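Local coordinates for protein nucleoside diphosphate kinase (Encephalitozoon cuniculi, PDB 3MPD) that probably transfers the gamma phosphate of ATP to nucleoside diphosphates by a magnesium-dependent ping-pong mechanism that passes through a phosphorylated enzyme intermediate, at residues A[7-12]-A[129-134]; A[36-41]-A[76-81]; A[42-47]-A[72-77]. All blocks are in the same frame, centred on the assembly; numbering follows the deposited sequence. Where two conformers were deposited one is given.

Overall arrangement
Strand 74-80 runs between strands 35-42 and 7-12 of the antiparallel sheet and so ties all three contacts together. Interactions 2 and 3 follow one another along it and share Ala-76 and Met-77, their centres about 14 Å apart. Interaction 1 lays helix 124-134 on the neighbouring strand, its centre about 8 Å from that of interaction 2; Ile-10 O lies 2.8 Å from Met-77 N, a probable hydrogen bond between the two. It also comes nearest the catalytic site: the side chain of Glu-130 is about 3 Å, at nearest atoms, from that of His-119, the probable phosphohistidine. Interactions 2 and 3 both reach the second subunit.

Interaction 1: A[7-12]-A[129-134]; sequences RTFIMI and KEIKLW
Strand 7-12 carries the end of helix 124-134 across one face of the sheet, the segment axes 7.9 Å apart at an angle of 55°, and every second residue of the strand turns its side chain to the helix. Arg-7 comes first. Its guanidinium, salt-bridged to Glu-128, lies with one face against the tip of Ile-131, whose CD1 is 3.7 Å from Arg-7 NE; a long chain with an apolar stem and a charged end suits this partly exposed margin. Thr-8 points its side chain away from the helix.

Phe-9 is the centre of the contact. With CG anti to the backbone N, chi1 sends the ring toward the helix; Phe-9 CB meets Ile-131 CG1. The Glu-130 side chain crosses the phenyl obliquely on its CD2 side, with Glu-130 OE1 3.6 Å from Phe-9 CD2, while the backbone O of Glu-130 lies over one ring face. The far end slides over the indole of Trp-134 in an offset stack, the phenyl and five-membered rings 15° from parallel with centroids 4.5 Å apart; Phe-9 CZ approaches Trp-134 CG to 3.4 Å. Flat aromatic groups fill this buried layer closely.

Met-11, also anti at chi1, continues in the same direction and sets SD over the six-membered ring of Trp-134, 3.9 Å from its centroid and only 14° off the normal, a Met-aromatic contact over the face. Phe-9 and Met-11 thus cover separate halves of the same indole, whose NE1 is held by a hydrogen bond to His-52.

Glu-130 OE1 is bonded to Ser-121 OG and His-119 NE2. By accepting from NE2 it probably orients His-119 and makes the other ring nitrogen more nucleophilic. This helix-on-sheet layer is typical of the ferredoxin-like alpha/beta core of NDP kinases, with a glutamate behind the probable phosphohistidine.

Interaction 2: A[36-41]-A[76-81]; sequences LAASKC and AMVWVG
Backbone hydrogen bonds join strands 36-41 and 76-80, which run antiparallel at 176° with their axes 4.5 Å apart. Lys-40 and Ala-76 form a hydrogen-bonded pair, each nitrogen 2.8 Å from the other's oxygen, Lys-40 N to Ala-76 O and Ala-76 N to Lys-40 O. Farther along, Val-78 N donates to Ala-38 O, approaching from above the carbonyl plane. Val-78 O serves two donors: Ala-37 N at 2.8 Å, nearly straight at 171° and in the carbonyl plane, and Ala-38 N in a weak, longer bond. Two residues thus face one, the signature of a classic beta bulge, and the register slips by one between Ala-38 and Leu-36. Ala-37, with its helical psi of -20°, takes up the extra residue. In the non-hydrogen-bonded pair Ser-39 and Met-77, Ser-39 CA makes a C-H...O contact with Ala-76 O.

Apolar packing differs on the two faces. Leu-36, its CG anti to the backbone N, brings CD1 over a face of the Trp-79 indole, 3.9 Å from the five-membered-ring centroid, a CH-pi contact; the same methyl meets Met-77 CG. On the other face, Ala-38 CB sits 3.7 Å from Val-78 CG2. At the bulge, Ala-37 CB packs 3.9 Å from Val-80 CG2, a small methyl against a branched valine.

Polar side chains play a smaller part. Trp-79 NE1 donates a weak bond to Met-77 SD, which is placed by a CG anti to the carbonyl carbon and an extended chi2; chi3 turns only the terminal methyl. Ser-39 OG is hydrogen-bonded to Ser-39 OG of the second subunit, while the Lys-40 chain extends away into solvent.

The chemistry implies a join held mainly by the main chain, with buried apolar groups closing its faces and a small hydroxyl meeting its counterpart across the dimer interface.

Interaction 3: A[42-47]-A[72-77]; sequences VIPKRE and GMVLAM
An antiparallel beta bridge joins the end of strand 35-42 to the start of strand 74-80, at one end of the NDP kinase sheet, where the first of these strands leaves for helix 46-52 and the second arrives from a helix end at Gly-72.

Two hydrogen bonds make the bridge. Val-42 and Val-74 are a hydrogen-bonded pair: Val-74 N reaches Val-42 O at 2.8 Å and 171°, and Val-42 N reaches Val-74 O at 3.1 Å. Both donors lie in the planes of the carbonyls they address, so the pair is almost symmetrical. Met-73 CA adds a weaker C-H...O contact to Val-42 O. Beta-branched valine suits the extended backbone on both sides of the pair.

Beyond the bridge the two chains part. The backbone of Gly-72, with phi 167° and psi 179°, would press a beta carbon against the preceding carbonyl oxygen, so a residue without one fits the turn out of the helix. Pro-44 lacks an N-H to donate and suits the point where regular pairing stops. Ile-43 and Met-73 stand at the dimer interface, packing on Gln-140 and Leu-36 of the second subunit.

Apolar contact is concentrated on Val-74, whose other neighbours include Met-11 and Pro-14. Its CG2, in the crowded position between the backbone N and the carbonyl carbon, is a methyl set beside a carbonyl oxygen, Val-74 CG2 to Val-42 O being 3.3 Å. Both methyls meet the proline ring tip to tip. Pro-44 CG rests against both branches of that valine, 3.7 Å from Val-74 CG1 and 3.8 Å from Val-74 CG2, and Pro-44 CD lies 3.3 Å from Gly-72 O.

Interaction 1: A[7-12]-A[129-134]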
# COMPACT_ATOMS: atom_id res chain seq x y z
N ARG A 7 -5.46 9.72 13.81
CA ARG A 7 -5.18 9.27 12.44
C ARG A 7 -4.98 10.40 11.42
O ARG A 7 -5.42 11.54 11.64
CB ARG A 7 -6.25 8.32 11.95
CG ARG A 7 -7.59 8.66 12.47
CD ARG A 7 -8.57 7.57 12.18
NE ARG A 7 -9.79 8.21 11.73
CZ ARG A 7 -10.79 7.59 11.12
NH1 ARG A 7 -10.73 6.28 10.89
NH2 ARG A 7 -11.85 8.29 10.74
N THR A 8 -4.33 10.08 10.30
CA THR A 8 -4.03 11.08 9.26
C THR A 8 -4.17 10.47 7.88
O THR A 8 -3.99 9.26 7.69
CB THR A 8 -2.62 11.73 9.47
OG1 THR A 8 -2.48 12.87 8.61
CG2 THR A 8 -1.47 10.74 9.23
N PHE A 9 -4.52 11.31 6.91
CA PHE A 9 -4.73 10.87 5.55
C PHE A 9 -3.50 11.22 4.74
O PHE A 9 -3.07 12.37 4.70
CB PHE A 9 -5.98 11.52 4.94
CG PHE A 9 -6.23 11.09 3.53
CD1 PHE A 9 -6.64 9.78 3.26
CD2 PHE A 9 -6.02 11.97 2.47
CE1 PHE A 9 -6.85 9.35 1.96
CE2 PHE A 9 -6.24 11.56 1.16
CZ PHE A 9 -6.64 10.24 0.90
N ILE A 10 -2.92 10.21 4.10
CA ILE A 10 -1.68 10.37 3.35
C ILE A 10 -1.95 9.87 1.94
O ILE A 10 -2.35 8.72 1.75
CB ILE A 10 -0.53 9.54 3.93
CG1 ILE A 10 -0.32 9.83 5.44
CG2 ILE A 10 0.77 9.73 3.12
CD1 ILE A 10 0.11 11.31 5.80
N MET A 11 -1.66 10.70 0.94
CA MET A 11 -1.94 10.31 -0.43
C MET A 11 -0.73 10.56 -1.29
O MET A 11 -0.24 11.70 -1.38
CB MET A 11 -3.17 11.07 -0.94
CG MET A 11 -3.54 10.79 -2.38
SD MET A 11 -5.10 11.62 -2.83
CE MET A 11 -4.77 13.34 -2.41
N ILE A 12 -0.24 9.50 -1.93
CA ILE A 12 0.87 9.63 -2.88
C ILE A 12 0.30 10.15 -4.20
O ILE A 12 -0.60 9.52 -4.78
CB ILE A 12 1.62 8.30 -3.11
CG1 ILE A 12 2.10 7.73 -1.77
CG2 ILE A 12 2.78 8.49 -4.17
CD1 ILE A 12 2.93 6.41 -1.92
N LYS A 129 -12.31 14.57 7.62
CA LYS A 129 -12.99 14.90 6.37
C LYS A 129 -12.38 14.16 5.17
O LYS A 129 -13.11 13.60 4.37
CB LYS A 129 -12.99 16.43 6.12
CG LYS A 129 -13.37 16.85 4.70
CD LYS A 129 -13.08 18.33 4.43
CE LYS A 129 -12.74 18.55 2.96
NZ LYS A 129 -13.04 19.92 2.52
N GLU A 130 -11.04 14.17 5.06
CA GLU A 130 -10.35 13.51 3.94
C GLU A 130 -10.52 11.99 3.98
O GLU A 130 -10.77 11.37 2.95
CB GLU A 130 -8.86 13.89 3.89
CG GLU A 130 -8.62 15.38 3.51
CD GLU A 130 -7.23 15.90 3.89
OE1 GLU A 130 -6.34 15.08 4.28
OE2 GLU A 130 -7.01 17.13 3.77
N ILE A 131 -10.40 11.39 5.17
CA ILE A 131 -10.65 9.95 5.31
C ILE A 131 -12.06 9.55 4.83
O ILE A 131 -12.20 8.61 4.02
CB ILE A 131 -10.37 9.45 6.73
CG1 ILE A 131 -8.87 9.53 7.02
CG2 ILE A 131 -10.89 8.02 6.94
CD1 ILE A 131 -8.49 9.49 8.47
N LYS A 132 -13.09 10.28 5.28
CA LYS A 132 -14.48 9.99 4.86
C LYS A 132 -14.69 10.26 3.37
O LYS A 132 -15.47 9.58 2.72
CB LYS A 132 -15.50 10.79 5.68
CG LYS A 132 -15.49 10.49 7.19
CD LYS A 132 -16.46 11.41 7.95
CE LYS A 132 -15.88 11.81 9.32
NZ LYS A 132 -16.35 13.18 9.71
N LEU A 133 -13.99 11.25 2.84
CA LEU A 133 -14.10 11.60 1.42
C LEU A 133 -13.50 10.52 0.51
O LEU A 133 -14.14 10.09 -0.44
CB LEU A 133 -13.41 12.94 1.17
CG LEU A 133 -13.52 13.55 -0.21
CD1 LEU A 133 -15.01 13.80 -0.63
CD2 LEU A 133 -12.68 14.83 -0.25
N TRP A 134 -12.29 10.07 0.84
CA TRP A 134 -11.54 9.15 -0.03
C TRP A 134 -11.68 7.66 0.28
O TRP A 134 -11.57 6.83 -0.63
CB TRP A 134 -10.04 9.49 0.03
CG TRP A 134 -9.68 10.79 -0.56
CD1 TRP A 134 -9.57 11.99 0.10
CD2 TRP A 134 -9.35 11.05 -1.92
NE1 TRP A 134 -9.18 12.97 -0.77
CE2 TRP A 134 -9.04 12.42 -2.02
CE3 TRP A 134 -9.28 10.25 -3.06
CZ2 TRP A 134 -8.65 13.01 -3.22
CZ3 TRP A 134 -8.91 10.83 -4.25
CH2 TRP A 134 -8.60 12.21 -4.33

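Interaction 2: A[36-41]-A[76-81]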
# COMPACT_ATOMS: atom_id res chain seq x y z
N LEU A 36 -0.19 1.51 9.50
CA LEU A 36 -1.05 1.55 8.32
C LEU A 36 -2.41 0.92 8.63
O LEU A 36 -2.47 -0.21 9.15
CB LEU A 36 -0.38 0.81 7.15
CG LEU A 36 -1.14 0.81 5.83
CD1 LEU A 36 -1.26 2.25 5.30
CD2 LEU A 36 -0.48 -0.11 4.80
N ALA A 37 -3.50 1.65 8.34
CA ALA A 37 -4.89 1.16 8.60
C ALA A 37 -5.80 1.06 7.38
O ALA A 37 -6.83 0.38 7.41
CB ALA A 37 -5.61 2.02 9.70
N ALA A 38 -5.45 1.77 6.30
CA ALA A 38 -6.24 1.67 5.07
C ALA A 38 -5.36 2.06 3.94
O ALA A 38 -4.40 2.80 4.13
CB ALA A 38 -7.48 2.58 5.12
N SER A 39 -5.71 1.57 2.75
CA SER A 39 -4.94 1.68 1.53
C SER A 39 -5.91 1.50 0.37
O SER A 39 -6.78 0.59 0.43
CB SER A 39 -3.92 0.55 1.47
OG SER A 39 -2.82 0.91 0.66
N LYS A 40 -5.78 2.34 -0.65
CA LYS A 40 -6.65 2.24 -1.81
C LYS A 40 -5.99 2.93 -2.99
O LYS A 40 -5.52 4.06 -2.86
CB LYS A 40 -8.04 2.89 -1.52
CG LYS A 40 -9.05 2.76 -2.64
CD LYS A 40 -10.38 3.46 -2.32
CE LYS A 40 -11.34 3.26 -3.50
NZ LYS A 40 -12.28 4.42 -3.76
N CYS A 41 -5.96 2.25 -4.13
CA CYS A 41 -5.55 2.84 -5.40
C CYS A 41 -6.78 3.47 -6.05
O CYS A 41 -7.80 2.78 -6.23
CB CYS A 41 -4.98 1.78 -6.34
SG CYS A 41 -3.42 1.01 -5.77
N ALA A 76 -4.00 6.17 -1.82
CA ALA A 76 -4.60 6.80 -0.65
C ALA A 76 -4.47 5.88 0.57
O ALA A 76 -4.82 4.70 0.49
CB ALA A 76 -6.07 7.11 -0.92
N MET A 77 -4.02 6.45 1.69
CA MET A 77 -3.76 5.66 2.91
C MET A 77 -4.23 6.36 4.16
O MET A 77 -4.28 7.59 4.22
CB MET A 77 -2.22 5.43 3.09
CG MET A 77 -1.62 4.52 2.05
SD MET A 77 0.19 4.54 1.93
CE MET A 77 0.50 6.08 1.11
N VAL A 78 -4.48 5.56 5.19
CA VAL A 78 -4.67 6.07 6.53
C VAL A 78 -3.57 5.49 7.41
O VAL A 78 -3.33 4.28 7.41
CB VAL A 78 -6.06 5.71 7.11
CG1 VAL A 78 -6.26 6.34 8.51
CG2 VAL A 78 -7.17 6.15 6.16
N TRP A 79 -2.91 6.36 8.16
CA TRP A 79 -1.86 5.97 9.08
C TRP A 79 -2.28 6.43 10.48
O TRP A 79 -2.74 7.56 10.64
CB TRP A 79 -0.51 6.60 8.68
CG TRP A 79 0.11 5.97 7.48
CD1 TRP A 79 -0.14 6.27 6.16
CD2 TRP A 79 1.10 4.91 7.47
NE1 TRP A 79 0.65 5.48 5.33
CE2 TRP A 79 1.42 4.64 6.10
CE3 TRP A 79 1.74 4.17 8.47
CZ2 TRP A 79 2.34 3.66 5.72
CZ3 TRP A 79 2.66 3.20 8.09
CH2 TRP A 79 2.95 2.95 6.72
N VAL A 80 -2.12 5.55 11.46
CA VAL A 80 -2.61 5.80 12.82
C VAL A 80 -1.46 5.75 13.82
O VAL A 80 -0.52 4.96 13.65
CB VAL A 80 -3.66 4.72 13.22
CG1 VAL A 80 -4.12 4.86 14.68
CG2 VAL A 80 -4.86 4.81 12.28
N GLY A 81 -1.55 6.59 14.85
CA GLY A 81 -0.61 6.56 15.96
C GLY A 81 -0.61 7.89 16.69
O GLY A 81 -1.22 8.85 16.20

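Interaction 3: A[42-47]-A[72-77]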
# COMPACT_ATOMS: atom_id res chain seq x y z
N VAL A 42 -6.70 4.75 -6.40
CA VAL A 42 -7.84 5.45 -7.04
C VAL A 42 -7.37 6.38 -8.15
O VAL A 42 -6.34 7.04 -7.99
CB VAL A 42 -8.61 6.38 -6.07
CG1 VAL A 42 -10.09 6.53 -6.54
CG2 VAL A 42 -8.55 5.88 -4.66
N ILE A 43 -8.16 6.44 -9.22
CA ILE A 43 -8.06 7.46 -10.25
C ILE A 43 -9.00 8.56 -9.74
O ILE A 43 -10.20 8.37 -9.77
CB ILE A 43 -8.59 6.93 -11.60
CG1 ILE A 43 -7.99 5.54 -11.92
CG2 ILE A 43 -8.40 7.97 -12.75
CD1 ILE A 43 -8.83 4.35 -11.29
N PRO A 44 -8.45 9.69 -9.23
CA PRO A 44 -9.31 10.67 -8.59
C PRO A 44 -10.36 11.30 -9.55
O PRO A 44 -10.05 11.59 -10.71
CB PRO A 44 -8.34 11.75 -8.12
CG PRO A 44 -7.00 11.06 -8.02
CD PRO A 44 -7.02 10.05 -9.14
N LYS A 45 -11.57 11.49 -9.03
CA LYS A 45 -12.66 12.15 -9.74
C LYS A 45 -12.56 13.68 -9.53
O LYS A 45 -12.20 14.16 -8.44
CB LYS A 45 -14.01 11.63 -9.23
CG LYS A 45 -14.35 10.19 -9.65
CD LYS A 45 -14.39 10.05 -11.16
CE LYS A 45 -15.50 9.11 -11.60
NZ LYS A 45 -16.02 9.52 -12.94
N ARG A 46 -12.87 14.45 -10.57
CA ARG A 46 -12.81 15.91 -10.46
C ARG A 46 -13.55 16.47 -9.23
O ARG A 46 -13.01 17.30 -8.50
CB ARG A 46 -13.32 16.56 -11.74
CG ARG A 46 -13.42 18.07 -11.66
CD ARG A 46 -14.04 18.61 -12.94
NE ARG A 46 -13.13 18.37 -14.06
CZ ARG A 46 -12.03 19.09 -14.30
NH1 ARG A 46 -11.70 20.12 -13.52
NH2 ARG A 46 -11.27 18.78 -15.34
N GLU A 47 -14.76 15.98 -9.00
CA GLU A 47 -15.63 16.46 -7.92
C GLU A 47 -15.01 16.18 -6.55
O GLU A 47 -15.04 17.05 -5.69
CB GLU A 47 -17.03 15.81 -7.99
CG GLU A 47 -17.56 15.59 -9.41
CD GLU A 47 -17.05 14.29 -10.06
OE1 GLU A 47 -16.15 14.37 -10.93
OE2 GLU A 47 -17.54 13.18 -9.69
N GLY A 72 -3.50 10.69 -13.09
CA GLY A 72 -3.23 9.28 -12.87
C GLY A 72 -3.60 8.77 -11.50
O GLY A 72 -4.09 9.52 -10.65
N MET A 73 -3.37 7.47 -11.31
CA MET A 73 -3.68 6.77 -10.08
C MET A 73 -2.92 7.38 -8.91
O MET A 73 -1.73 7.76 -9.05
CB MET A 73 -3.29 5.31 -10.25
CG MET A 73 -3.91 4.32 -9.27
SD MET A 73 -3.09 2.74 -9.52
CE MET A 73 -1.67 2.92 -8.45
N VAL A 74 -3.60 7.48 -7.76
CA VAL A 74 -2.99 7.89 -6.50
C VAL A 74 -3.06 6.69 -5.57
O VAL A 74 -3.91 5.82 -5.78
CB VAL A 74 -3.70 9.12 -5.82
CG1 VAL A 74 -3.57 10.39 -6.68
CG2 VAL A 74 -5.17 8.85 -5.52
N LEU A 75 -2.17 6.64 -4.58
CA LEU A 75 -2.30 5.68 -3.46
C LEU A 75 -2.74 6.39 -2.18
O LEU A 75 -1.96 7.13 -1.56
CB LEU A 75 -1.01 4.87 -3.24
CG LEU A 75 -1.02 3.78 -2.15
CD1 LEU A 75 -2.05 2.69 -2.47
CD2 LEU A 75 0.37 3.16 -1.97
N ALA A 76 -4.00 6.17 -1.82
CA ALA A 76 -4.60 6.80 -0.65
C ALA A 76 -4.47 5.88 0.57
O ALA A 76 -4.82 4.70 0.49
CB ALA A 76 -6.07 7.11 -0.92
N MET A 77 -4.02 6.45 1.69
CA MET A 77 -3.76 5.66 2.91
C MET A 77 -4.23 6.36 4.16
O MET A 77 -4.28 7.59 4.22
CB MET A 77 -2.22 5.43 3.09
CG MET A 77 -1.62 4.52 2.05
SD MET A 77 0.19 4.54 1.93
CE MET A 77 0.50 6.08 1.11